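Local coordinates for protein glutathione synthetase-like effector 30 (Gpa-GSS30-apo) (Globodera pallida, PDB 5OET) that is a plant-parasitic nematode effector derived from glutathione synthetase, an ATP-dependent ligase that joins glycine to gamma-glutamylcysteine, and probably has an altered function, at residues P44-L47 and L48-S51; D53-D56 and W57-N61; S201-H204 and R205-S209. All coordinates share one frame; numbering follows the deposited sequence.

Contact 1 (P44-L47 and L48-S51)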
ATOM      1  N   PRO A  44       9.578 -13.834 -22.569  1.00 52.90           N
ATOM      2  CA  PRO A  44       8.860 -14.351 -21.381  1.00 51.54           C
ATOM      3  C   PRO A  44       9.565 -14.032 -20.061  1.00 50.16           C
ATOM      4  O   PRO A  44       8.896 -13.682 -19.089  1.00 49.03           O
ATOM      5  CB  PRO A  44       8.789 -15.873 -21.605  1.00 52.35           C
ATOM      6  CG  PRO A  44       9.259 -16.111 -22.988  1.00 54.08           C
ATOM      7  CD  PRO A  44      10.062 -14.924 -23.438  1.00 54.03           C
ATOM      8  N   GLN A  45      10.893 -14.141 -20.045  1.00 49.88           N
ATOM      9  CA  GLN A  45      11.708 -13.807 -18.872  1.00 48.90           C
ATOM     10  C   GLN A  45      11.522 -12.353 -18.440  1.00 47.22           C
ATOM     11  O   GLN A  45      11.370 -12.072 -17.248  1.00 46.53           O
ATOM     12  CB  GLN A  45      13.205 -14.122 -19.146  1.00 50.70           C
ATOM     13  CG  GLN A  45      14.181 -13.960 -17.991  1.00 50.93           C
ATOM     14  CD  GLN A  45      13.650 -14.518 -16.676  1.00 51.75           C
ATOM     15  OE1 GLN A  45      13.332 -13.742 -15.787  1.00 52.07           O
ATOM     16  NE2 GLN A  45      13.516 -15.856 -16.558  1.00 52.16           N
ATOM     17  N   ILE A  46      11.481 -11.431 -19.396  1.00 46.47           N
ATOM     18  CA  ILE A  46      11.179 -10.038 -19.078  1.00 45.51           C
ATOM     19  C   ILE A  46       9.726  -9.848 -18.609  1.00 44.09           C
ATOM     20  O   ILE A  46       9.484  -9.139 -17.625  1.00 41.33           O
ATOM     21  CB  ILE A  46      11.493  -9.111 -20.257  1.00 47.12           C
ATOM     22  CG1 ILE A  46      13.001  -9.176 -20.604  1.00 49.00           C
ATOM     23  CG2 ILE A  46      11.098  -7.669 -19.953  1.00 46.68           C
ATOM     24  CD1 ILE A  46      13.947  -8.804 -19.464  1.00 48.33           C
ATOM     25  N   LEU A  47       8.767 -10.472 -19.289  1.00 43.71           N
ATOM     26  CA  LEU A  47       7.369 -10.402 -18.843  1.00 43.18           C
ATOM     27  C   LEU A  47       7.186 -10.961 -17.434  1.00 42.01           C
ATOM     28  O   LEU A  47       6.429 -10.386 -16.640  1.00 40.67           O
ATOM     29  CB  LEU A  47       6.423 -11.129 -19.803  1.00 44.69           C
ATOM     30  CG  LEU A  47       6.206 -10.418 -21.135  1.00 46.05           C
ATOM     31  CD1 LEU A  47       5.487 -11.312 -22.144  1.00 47.44           C
ATOM     32  CD2 LEU A  47       5.442  -9.125 -20.931  1.00 45.23           C
ATOM     33  N   LEU A  48       7.871 -12.067 -17.134  1.00 42.16           N
ATOM     34  CA  LEU A  48       7.865 -12.625 -15.792  1.00 41.84           C
ATOM     35  C   LEU A  48       8.399 -11.601 -14.798  1.00 42.35           C
ATOM     36  O   LEU A  48       7.766 -11.341 -13.777  1.00 42.80           O
ATOM     37  CB  LEU A  48       8.661 -13.922 -15.716  1.00 41.88           C
ATOM     38  CG  LEU A  48       8.896 -14.419 -14.275  1.00 41.26           C
ATOM     39  CD1 LEU A  48       7.583 -14.705 -13.556  1.00 40.32           C
ATOM     40  CD2 LEU A  48       9.829 -15.600 -14.256  1.00 41.89           C
ATOM     41  N   GLU A  49       9.551 -11.001 -15.104  1.00 44.57           N
ATOM     42  CA  GLU A  49      10.150  -9.992 -14.200  1.00 43.67           C
ATOM     43  C   GLU A  49       9.263  -8.774 -14.025  1.00 42.34           C
ATOM     44  O   GLU A  49       9.224  -8.213 -12.948  1.00 43.70           O
ATOM     45  CB  GLU A  49      11.552  -9.588 -14.641  1.00 44.38           C
ATOM     46  CG  GLU A  49      12.563 -10.698 -14.394  1.00 46.93           C
ATOM     47  CD  GLU A  49      13.992 -10.374 -14.865  1.00 49.19           C
ATOM     48  OE1 GLU A  49      14.568 -11.152 -15.677  1.00 50.59           O
ATOM     49  OE2 GLU A  49      14.576  -9.344 -14.410  1.00 49.49           O
ATOM     50  N   GLN A  50       8.537  -8.381 -15.058  1.00 42.23           N
ATOM     51  CA  GLN A  50       7.596  -7.272 -14.933  1.00 41.81           C
ATOM     52  C   GLN A  50       6.337  -7.654 -14.158  1.00 40.24           C
ATOM     53  O   GLN A  50       5.736  -6.801 -13.498  1.00 39.15           O
ATOM     54  CB  GLN A  50       7.226  -6.742 -16.314  1.00 43.85           C
ATOM     55  CG  GLN A  50       8.375  -6.031 -17.013  1.00 45.55           C
ATOM     56  CD  GLN A  50       8.058  -5.578 -18.428  1.00 47.52           C
ATOM     57  OE1 GLN A  50       8.851  -4.878 -19.039  1.00 50.51           O
ATOM     58  NE2 GLN A  50       6.909  -5.983 -18.961  1.00 48.33           N
ATOM     59  N   SER A  51       5.923  -8.916 -14.259  1.00 39.15           N
ATOM     60  CA  SER A  51       4.851  -9.438 -13.413  1.00 38.20           C
ATOM     61  C   SER A  51       5.152  -9.297 -11.939  1.00 36.60           C
ATOM     62  O   SER A  51       4.305  -8.841 -11.183  1.00 34.57           O
ATOM     63  CB  SER A  51       4.612 -10.923 -13.676  1.00 39.71           C
ATOM     64  OG  SER A  51       3.786 -11.054 -14.792  1.00 42.68           O
TER
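The first two turns of helix 44-59 bring Pro44 to Leu47 against Leu48 to Ser51 through an i to i+4 ladder of four backbone hydrogen bonds. Its first rung, Leu48 N to Pro44 O, measures 2.7 Å with an N-H...O angle of 161°; the last, Ser51 N to Leu47 O, is 2.8 Å, and Ser51 OG adds a weak bond to that same carbonyl. Asp43, just ahead of the helix, offers OD1 to the N-H groups of Gln45 and Ile46, both bonds weak. One turn apart, Ile46 and Gln50 meet where Ile46 CG2 touches Gln50 OE1 at 3.7 Å. At the other end of that amide, on the same side of its plane, Leu47 CD2 comes within 4.0 Å of NE2. Gln50 reaches them with an extended chain whose CG lies anti to the carbonyl carbon (chi1 -69°). Glu49 rests its CG on Gln45 O at 3.4 Å, while its carboxylate forms salt bridges with Arg280 and Arg290 of the second subunit, so this face of the helix belongs to the dimer interface. Elsewhere on the helix Leu47 packs on His457 and Ser51 on Val459, both of strand 454-459, and Leu48 touches Pro465 in a loop.

Contact 2 (D53-D56 and W57-N61)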
ATOM      1  N   ASP A  53       7.356  -7.374 -10.489  1.00 36.15           N
ATOM      2  CA  ASP A  53       7.419  -5.949 -10.237  1.00 36.92           C
ATOM      3  C   ASP A  53       6.044  -5.350 -10.043  1.00 35.78           C
ATOM      4  O   ASP A  53       5.830  -4.598  -9.107  1.00 35.87           O
ATOM      5  CB  ASP A  53       8.141  -5.236 -11.389  1.00 39.25           C
ATOM      6  CG  ASP A  53       7.950  -3.715 -11.356  1.00 40.90           C
ATOM      7  OD1 ASP A  53       6.841  -3.229 -11.674  1.00 42.60           O
ATOM      8  OD2 ASP A  53       8.906  -2.983 -11.014  1.00 43.97           O
ATOM      9  N   ALA A  54       5.133  -5.639 -10.958  1.00 36.88           N
ATOM     10  CA  ALA A  54       3.763  -5.117 -10.868  1.00 37.50           C
ATOM     11  C   ALA A  54       3.121  -5.585  -9.580  1.00 37.28           C
ATOM     12  O   ALA A  54       2.597  -4.781  -8.818  1.00 38.02           O
ATOM     13  CB  ALA A  54       2.925  -5.570 -12.065  1.00 38.17           C
ATOM     14  N   LYS A  55       3.193  -6.886  -9.345  1.00 37.52           N
ATOM     15  CA  LYS A  55       2.657  -7.495  -8.137  1.00 38.83           C
ATOM     16  C   LYS A  55       3.274  -6.867  -6.871  1.00 37.95           C
ATOM     17  O   LYS A  55       2.548  -6.530  -5.956  1.00 37.06           O
ATOM     18  CB  LYS A  55       2.804  -9.040  -8.185  1.00 40.57           C
ATOM     19  CG  LYS A  55       3.341  -9.724  -6.939  1.00 42.26           C
ATOM     20  CD  LYS A  55       4.183 -10.948  -7.266  1.00 45.26           C
ATOM     21  CE  LYS A  55       5.528 -10.929  -6.531  1.00 46.92           C
ATOM     22  NZ  LYS A  55       5.422 -10.988  -5.057  1.00 48.70           N
ATOM     23  N   ASP A  56       4.591  -6.695  -6.824  1.00 37.18           N
ATOM     24  CA  ASP A  56       5.217  -6.062  -5.662  1.00 37.55           C
ATOM     25  C   ASP A  56       4.874  -4.594  -5.482  1.00 36.43           C
ATOM     26  O   ASP A  56       4.876  -4.113  -4.372  1.00 36.00           O
ATOM     27  CB  ASP A  56       6.735  -6.247  -5.686  1.00 39.70           C
ATOM     28  CG  ASP A  56       7.156  -7.675  -5.335  1.00 42.06           C
ATOM     29  OD1 ASP A  56       6.290  -8.416  -4.810  1.00 43.65           O
ATOM     30  OD2 ASP A  56       8.333  -8.058  -5.593  1.00 43.04           O
ATOM     31  N   TRP A  57       4.573  -3.882  -6.559  1.00 36.80           N
ATOM     32  CA  TRP A  57       4.030  -2.527  -6.449  1.00 37.31           C
ATOM     33  C   TRP A  57       2.618  -2.535  -5.829  1.00 38.14           C
ATOM     34  O   TRP A  57       2.306  -1.674  -4.995  1.00 39.92           O
ATOM     35  CB  TRP A  57       3.996  -1.841  -7.808  1.00 36.91           C
ATOM     36  CG  TRP A  57       3.795  -0.382  -7.738  1.00 36.21           C
ATOM     37  CD1 TRP A  57       4.758   0.578  -7.792  1.00 36.96           C
ATOM     38  CD2 TRP A  57       2.557   0.302  -7.628  1.00 35.80           C
ATOM     39  NE1 TRP A  57       4.203   1.825  -7.690  1.00 36.70           N
ATOM     40  CE2 TRP A  57       2.847   1.686  -7.598  1.00 36.21           C
ATOM     41  CE3 TRP A  57       1.224  -0.116  -7.540  1.00 35.34           C
ATOM     42  CZ2 TRP A  57       1.858   2.645  -7.510  1.00 36.20           C
ATOM     43  CZ3 TRP A  57       0.245   0.831  -7.424  1.00 35.10           C
ATOM     44  CH2 TRP A  57       0.561   2.202  -7.410  1.00 36.29           C
ATOM     45  N   ALA A  58       1.780  -3.490  -6.239  1.00 37.64           N
ATOM     46  CA  ALA A  58       0.450  -3.696  -5.657  1.00 37.33           C
ATOM     47  C   ALA A  58       0.487  -3.965  -4.158  1.00 36.79           C
ATOM     48  O   ALA A  58      -0.239  -3.335  -3.394  1.00 38.01           O
ATOM     49  CB  ALA A  58      -0.244  -4.854  -6.366  1.00 39.14           C
ATOM     50  N   LEU A  59       1.358  -4.875  -3.739  1.00 36.89           N
ATOM     51  CA  LEU A  59       1.582  -5.176  -2.317  1.00 36.99           C
ATOM     52  C   LEU A  59       2.115  -3.992  -1.505  1.00 37.34           C
ATOM     53  O   LEU A  59       1.950  -3.942  -0.283  1.00 38.87           O
ATOM     54  CB  LEU A  59       2.538  -6.367  -2.165  1.00 36.51           C
ATOM     55  CG  LEU A  59       2.015  -7.693  -2.706  1.00 36.56           C
ATOM     56  CD1 LEU A  59       3.120  -8.743  -2.693  1.00 37.18           C
ATOM     57  CD2 LEU A  59       0.817  -8.174  -1.920  1.00 37.06           C
ATOM     58  N   SER A  60       2.748  -3.048  -2.180  1.00 38.09           N
ATOM     59  CA  SER A  60       3.265  -1.834  -1.556  1.00 38.75           C
ATOM     60  C   SER A  60       2.294  -0.649  -1.555  1.00 38.27           C
ATOM     61  O   SER A  60       2.602   0.402  -0.994  1.00 39.63           O
ATOM     62  CB  SER A  60       4.571  -1.455  -2.250  1.00 39.26           C
ATOM     63  OG  SER A  60       5.496  -2.545  -2.154  1.00 40.74           O
ATOM     64  N   ASN A  61       1.123  -0.803  -2.168  1.00 38.15           N
ATOM     65  CA  ASN A  61       0.218   0.331  -2.377  1.00 37.63           C
ATOM     66  C   ASN A  61      -1.254   0.004  -2.212  1.00 38.68           C
ATOM     67  O   ASN A  61      -2.099   0.640  -2.828  1.00 39.07           O
ATOM     68  CB  ASN A  61       0.497   0.900  -3.744  1.00 37.27           C
ATOM     69  CG  ASN A  61       1.778   1.649  -3.759  1.00 37.56           C
ATOM     70  OD1 ASN A  61       1.843   2.721  -3.182  1.00 39.48           O
ATOM     71  ND2 ASN A  61       2.820   1.070  -4.320  1.00 36.65           N
TER
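One face of the Trp57 indole carries Asn61 ND2, 3.3 Å above the plane and over the ring centre, where the last turns of helix 44-59 give way to loop. The same nitrogen donates to Trp57 O at 2.9 Å with an N-H...O angle of 158°, and that acceptor lies close to the amide plane of Asn61, a bond consistent with the amide being held over the ring. Trp57 also meets Leu203 and Arg206 of helix 196-210, and forms an edge-to-face pair with His267 of the second subunit. Its CG stands anti to the backbone N (chi1 -165°), carrying the indole off the helix while CB stays 3.4 Å from Ala54 O.

The helical pattern is regular through Leu59 N to Lys55 O, 3.0 Å and 167°. Beyond it, Ser60 N has weak bonds alone, to Asp56 O and Trp57 O, and the side chain takes over: Ser60 OG donates to the Asp56 carbonyl almost in line with C=O. A serine hydroxyl returned to the carbonyl four residues back thus serves a backbone acceptor near the helix end.

Lys55 and Asp56 form a salt bridge between neighbours, NZ to OD1 at 2.7 Å, from the syn side but out of the carboxylate plane; Asp56 OD2 is held by Arg263 of the second subunit, so this buried carboxylate has a cationic partner on each oxygen. Lys55, Ala58 and Leu59 lie on Phe86 of strand 83-90. Leu59 completes the cluster beside the ion pair, its CD1 3.8 Å from Asp56 OD1 and 4.0 Å from Lys55 NZ.

Contact 3 (S201-H204 and R205-S209)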
ATOM      1  N   SER A 201      -4.865   2.514 -11.693  1.00 38.41           N
ATOM      2  CA  SER A 201      -4.605   3.596 -12.630  1.00 40.40           C
ATOM      3  C   SER A 201      -3.136   4.004 -12.542  1.00 40.45           C
ATOM      4  O   SER A 201      -2.452   4.037 -13.553  1.00 41.28           O
ATOM      5  CB  SER A 201      -5.552   4.765 -12.322  1.00 41.01           C
ATOM      6  OG  SER A 201      -5.488   5.790 -13.269  1.00 41.83           O
ATOM      7  N   ARG A 202      -2.646   4.247 -11.331  1.00 41.70           N
ATOM      8  CA  ARG A 202      -1.223   4.564 -11.107  1.00 44.21           C
ATOM      9  C   ARG A 202      -0.279   3.410 -11.455  1.00 42.48           C
ATOM     10  O   ARG A 202       0.823   3.649 -11.975  1.00 43.14           O
ATOM     11  CB  ARG A 202      -0.951   5.034  -9.653  1.00 46.72           C
ATOM     12  CG  ARG A 202      -1.412   6.473  -9.368  1.00 49.58           C
ATOM     13  CD  ARG A 202      -0.830   7.056  -8.080  1.00 52.62           C
ATOM     14  NE  ARG A 202      -1.250   6.267  -6.907  1.00 55.44           N
ATOM     15  CZ  ARG A 202      -0.461   5.808  -5.930  1.00 56.30           C
ATOM     16  NH1 ARG A 202       0.859   6.095  -5.894  1.00 55.35           N
ATOM     17  NH2 ARG A 202      -1.015   5.077  -4.941  1.00 55.30           N
ATOM     18  N   LEU A 203      -0.691   2.183 -11.140  1.00 40.39           N
ATOM     19  CA  LEU A 203       0.116   0.999 -11.447  1.00 39.81           C
ATOM     20  C   LEU A 203       0.429   0.930 -12.929  1.00 40.79           C
ATOM     21  O   LEU A 203       1.577   0.767 -13.316  1.00 40.53           O
ATOM     22  CB  LEU A 203      -0.586  -0.302 -11.027  1.00 38.01           C
ATOM     23  CG  LEU A 203       0.167  -1.610 -11.330  1.00 38.04           C
ATOM     24  CD1 LEU A 203       1.631  -1.544 -10.906  1.00 37.50           C
ATOM     25  CD2 LEU A 203      -0.538  -2.782 -10.672  1.00 38.64           C
ATOM     26  N   HIS A 204      -0.616   1.053 -13.737  1.00 41.79           N
ATOM     27  CA  HIS A 204      -0.502   0.899 -15.175  1.00 42.52           C
ATOM     28  C   HIS A 204       0.161   2.068 -15.862  1.00 43.83           C
ATOM     29  O   HIS A 204       0.801   1.868 -16.880  1.00 44.52           O
ATOM     30  CB  HIS A 204      -1.869   0.629 -15.799  1.00 42.46           C
ATOM     31  CG  HIS A 204      -2.355  -0.760 -15.592  1.00 42.67           C
ATOM     32  ND1 HIS A 204      -3.644  -1.146 -15.886  1.00 45.04           N
ATOM     33  CD2 HIS A 204      -1.728  -1.864 -15.129  1.00 43.03           C
ATOM     34  CE1 HIS A 204      -3.785  -2.432 -15.618  1.00 45.49           C
ATOM     35  NE2 HIS A 204      -2.636  -2.890 -15.151  1.00 43.71           N
ATOM     36  N   ARG A 205       0.015   3.281 -15.333  1.00 45.53           N
ATOM     37  CA  ARG A 205       0.749   4.425 -15.890  1.00 48.14           C
ATOM     38  C   ARG A 205       2.259   4.207 -15.710  1.00 47.68           C
ATOM     39  O   ARG A 205       3.058   4.572 -16.562  1.00 47.42           O
ATOM     40  CB  ARG A 205       0.304   5.728 -15.243  1.00 50.97           C
ATOM     41  CG  ARG A 205       0.805   6.991 -15.949  1.00 55.41           C
ATOM     42  CD  ARG A 205       0.519   8.278 -15.160  1.00 58.46           C
ATOM     43  NE  ARG A 205      -0.845   8.273 -14.610  1.00 59.90           N
ATOM     44  CZ  ARG A 205      -1.945   8.666 -15.250  1.00 61.89           C
ATOM     45  NH1 ARG A 205      -1.900   9.147 -16.500  1.00 62.54           N
ATOM     46  NH2 ARG A 205      -3.118   8.572 -14.631  1.00 63.85           N
ATOM     47  N   ARG A 206       2.612   3.570 -14.600  1.00 46.86           N
ATOM     48  CA  ARG A 206       3.977   3.270 -14.259  1.00 47.92           C
ATOM     49  C   ARG A 206       4.563   2.179 -15.161  1.00 47.00           C
ATOM     50  O   ARG A 206       5.667   2.341 -15.657  1.00 46.64           O
ATOM     51  CB  ARG A 206       4.054   2.877 -12.776  1.00 49.39           C
ATOM     52  CG  ARG A 206       5.456   2.670 -12.235  1.00 50.76           C
ATOM     53  CD  ARG A 206       5.426   2.098 -10.820  1.00 51.83           C
ATOM     54  NE  ARG A 206       6.678   1.374 -10.581  1.00 53.12           N
ATOM     55  CZ  ARG A 206       6.889   0.072 -10.812  1.00 53.44           C
ATOM     56  NH1 ARG A 206       5.916  -0.747 -11.240  1.00 54.68           N
ATOM     57  NH2 ARG A 206       8.096  -0.423 -10.571  1.00 51.36           N
ATOM     58  N   MET A 207       3.833   1.087 -15.369  1.00 45.86           N
ATOM     59  CA  MET A 207       4.292  -0.001 -16.254  1.00 46.75           C
ATOM     60  C   MET A 207       4.523   0.472 -17.686  1.00 47.02           C
ATOM     61  O   MET A 207       5.555   0.176 -18.303  1.00 48.75           O
ATOM     62  CB  MET A 207       3.280  -1.156 -16.316  1.00 48.01           C
ATOM     63  CG  MET A 207       2.911  -1.801 -15.000  1.00 49.72           C
ATOM     64  SD  MET A 207       4.354  -2.265 -14.043  1.00 51.92           S
ATOM     65  CE  MET A 207       4.878  -3.728 -14.937  1.00 52.94           C
ATOM     66  N   VAL A 208       3.536   1.184 -18.212  1.00 45.35           N
ATOM     67  CA  VAL A 208       3.579   1.749 -19.552  1.00 46.10           C
ATOM     68  C   VAL A 208       4.772   2.696 -19.693  1.00 47.47           C
ATOM     69  O   VAL A 208       5.628   2.489 -20.522  1.00 46.69           O
ATOM     70  CB  VAL A 208       2.251   2.467 -19.840  1.00 45.18           C
ATOM     71  CG1 VAL A 208       2.356   3.422 -21.013  1.00 46.90           C
ATOM     72  CG2 VAL A 208       1.155   1.444 -20.069  1.00 44.04           C
ATOM     73  N   SER A 209       4.814   3.714 -18.845  1.00 50.31           N
ATOM     74  CA  SER A 209       5.947   4.640 -18.733  1.00 51.66           C
ATOM     75  C   SER A 209       7.322   3.970 -18.571  1.00 51.75           C
ATOM     76  O   SER A 209       8.286   4.406 -19.175  1.00 55.70           O
ATOM     77  CB  SER A 209       5.700   5.582 -17.539  1.00 51.33           C
ATOM     78  OG  SER A 209       6.792   6.455 -17.335  1.00 53.24           O
TER
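Residues Ser201 to His204 and Arg205 to Ser209 are successive turns of helix 196-210, with four i to i+4 backbone bonds between them. Arg205 N to Ser201 O and Met207 N to Leu203 O are both 3.1 Å, the first with an N-H...O angle of 155°. Val208 N to His204 O is straighter, at 167°. Between them, Arg206 N divides its proton: the main bond goes to Arg202 O and a weak one to Leu203 O, which therefore receives two donors.

On the inner side, Leu203 and Met207 form the apolar pair of the contact, CD1 to SD 4.2 Å. Met207 CG, anti to the carbonyl carbon (chi1 -57°), rests 3.3 Å from Leu203 O, and further bends at chi2 and chi3 lead the thioether away toward Tyr92 and helix 44-59.

His204, Arg205 and Arg206 find their strongest polar partners outside the two segments. Buried His204 is gripped at both ring nitrogens, ND1 by Ser521 OG and NE2 by Ser90 O, which should fix the rotation of the imidazole. Arg205 bends at chi3 and bonds through NH1 to Met220 O; its NH2 passes Ser201 OG at 3.9 Å, obliquely to the guanidinium. Arg206, extended from CG to NE, sends NH1 to Asp53 and NE to Glu270 of the second subunit, so that one guanidinium joins two helices of its own chain to the partner chain. Val208 packs on Pro93 and Met220 and closes this span through its backbone, the Val208 N to His204 O bond measuring 3.1 Å.

How the contacts relate
Contacts 1 and 2 lie in series on helix 44-59, their centres 14 Å apart, and contact 3 belongs to helix 196-210 beside them, 12 Å from contact 2 and 16 Å from contact 1. Contacts 2 and 3 are tied by a salt bridge, Asp53 OD1 to Arg206 NH1 at 2.7 Å, backed by Trp57 CE3 on Leu203 CD1 at 3.7 Å. Contact 1 reaches contact 3 through Gln50 O and Met207 CE, 3.5 Å apart. All three touch the second subunit, so the helix pair forms part of the dimer interface. None includes the magnesium ligands His406 and Glu426.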